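Local coordinates for CMP/dCMP-type deaminase domain-containing protein (Aspergillus oryzae RIB40, PDB 7DRY) that is a zinc-containing deaminase of the cytidine deaminase fold that probably removes an amino group from a pyrimidine intermediate of riboflavin biosynthesis, at residues A6-L9 against R10-L13. Sequence-based numbering, arbitrary orientation. Where two conformers were deposited one is given.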
loop_
_atom_site.group_PDB
_atom_site.type_symbol
_atom_site.label_atom_id
_atom_site.label_comp_id
_atom_site.label_asym_id
_atom_site.label_seq_id
_atom_site.Cartn_x
_atom_site.Cartn_y
_atom_site.Cartn_z
ATOM N N ALA A 6 5.111 -13.332 -1.000
ATOM C CA ALA A 6 5.596 -13.299 0.372
ATOM C C ALA A 6 6.899 -12.519 0.477
ATOM O O ALA A 6 7.092 -11.744 1.421
ATOM C CB ALA A 6 5.769 -14.724 0.900
ATOM N N LYS A 7 7.805 -12.701 -0.487
ATOM C CA LYS A 7 9.071 -11.975 -0.438
ATOM C C LYS A 7 8.856 -10.476 -0.589
ATOM O O LYS A 7 9.462 -9.680 0.139
ATOM C CB LYS A 7 10.044 -12.497 -1.498
ATOM C CG LYS A 7 11.428 -11.860 -1.397
ATOM C CD LYS A 7 12.315 -12.209 -2.584
ATOM C CE LYS A 7 13.708 -11.605 -2.426
ATOM N NZ LYS A 7 13.808 -10.681 -1.254
ATOM N N TYR A 8 7.990 -10.067 -1.521
ATOM C CA TYR A 8 7.681 -8.644 -1.641
ATOM C C TYR A 8 7.094 -8.099 -0.348
ATOM O O TYR A 8 7.427 -6.981 0.068
ATOM C CB TYR A 8 6.706 -8.404 -2.793
ATOM C CG TYR A 8 7.375 -8.282 -4.142
ATOM C CD1 TYR A 8 8.229 -7.215 -4.427
ATOM C CD2 TYR A 8 7.166 -9.233 -5.137
ATOM C CE1 TYR A 8 8.838 -7.096 -5.651
ATOM C CE2 TYR A 8 7.785 -9.125 -6.374
ATOM C CZ TYR A 8 8.620 -8.049 -6.627
ATOM O OH TYR A 8 9.236 -7.922 -7.853
ATOM N N LEU A 9 6.228 -8.873 0.315
ATOM C CA LEU A 9 5.643 -8.364 1.551
ATOM C C LEU A 9 6.680 -8.254 2.660
ATOM O O LEU A 9 6.604 -7.331 3.475
ATOM C CB LEU A 9 4.435 -9.192 1.972
ATOM C CG LEU A 9 3.211 -8.918 1.095
ATOM C CD1 LEU A 9 2.087 -9.833 1.523
ATOM C CD2 LEU A 9 2.759 -7.450 1.146
ATOM N N ARG A 10 7.654 -9.168 2.703
ATOM C CA ARG A 10 8.739 -9.034 3.670
ATOM C C ARG A 10 9.555 -7.779 3.392
ATOM O O ARG A 10 9.984 -7.087 4.324
ATOM C CB ARG A 10 9.636 -10.272 3.640
ATOM C CG ARG A 10 8.985 -11.523 4.217
ATOM C CD ARG A 10 10.005 -12.630 4.439
ATOM N NE ARG A 10 10.557 -13.140 3.186
ATOM C CZ ARG A 10 10.040 -14.150 2.494
ATOM N NH1 ARG A 10 8.947 -14.765 2.928
ATOM N NH2 ARG A 10 10.614 -14.542 1.366
ATOM N N GLU A 11 9.775 -7.471 2.111
ATOM C CA GLU A 11 10.471 -6.243 1.754
ATOM C C GLU A 11 9.646 -5.024 2.144
ATOM O O GLU A 11 10.194 -4.015 2.605
ATOM C CB GLU A 11 10.787 -6.252 0.254
ATOM C CG GLU A 11 11.841 -7.295 -0.132
ATOM C CD GLU A 11 11.962 -7.520 -1.629
ATOM O OE1 GLU A 11 11.172 -6.939 -2.397
ATOM O OE2 GLU A 11 12.858 -8.289 -2.037
ATOM N N CYS A 12 8.323 -5.114 1.996
ATOM C CA CYS A 12 7.454 -4.038 2.450
ATOM C C CYS A 12 7.566 -3.867 3.958
ATOM O O CYS A 12 7.538 -2.740 4.473
ATOM C CB CYS A 12 6.014 -4.400 2.096
ATOM S SG CYS A 12 5.580 -4.122 0.355
ATOM N N LEU A 13 7.683 -4.977 4.688
ATOM C CA LEU A 13 7.805 -4.879 6.138
ATOM C C LEU A 13 9.115 -4.205 6.537
ATOM O O LEU A 13 9.145 -3.409 7.484
ATOM C CB LEU A 13 7.656 -6.259 6.780
ATOM C CG LEU A 13 7.400 -6.294 8.284
ATOM C CD1 LEU A 13 6.139 -5.503 8.640
ATOM C CD2 LEU A 13 7.280 -7.738 8.729
#
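Lys7 NZ forms a salt bridge to Glu11 OE2 at 2.7 Å, joining opposite charges one helical turn apart (i to i+4) on helix 5-16. The ammonium meets the oxygen on its anti side, 29° out of the carboxylate plane. The Lys7 chain is extended through chi3, and a nearly eclipsed, strained chi4 (-8°) swings NZ round to Glu11 OE2. The other carboxylate oxygen, Glu11 OE1, lies 3.6 Å from Tyr8 CD1, the carboxylate standing nearly perpendicular to the ring. Arg10 crosses Lys7 at about a right angle, its NH2 3.6 Å from Lys7 CB. In the conformer given, a bend at chi3 (-67°) lays one guanidinium face over Lys7 CA and Ala6 O, both near its rim, and the short methyl of Ala6 lies against NH1. Successive i to i+4 backbone bonds, such as Cys12 N to Tyr8 O at 2.8 Å, hold the turns together. Long charged chains suit exposed Lys7 and Arg10; Glu11 borders Ile31, while Tyr8, Leu9, Cys12 and Leu13 are buried. Tyr8, stacked on Tyr96 with its OH hydrogen-bonded to Asp45, and Cys12, on Ile31, pack helix 5-16 against the mixed sheet of the CDA fold; Leu9 meets Val160 and Leu163, and Leu13 touches helix 164-171.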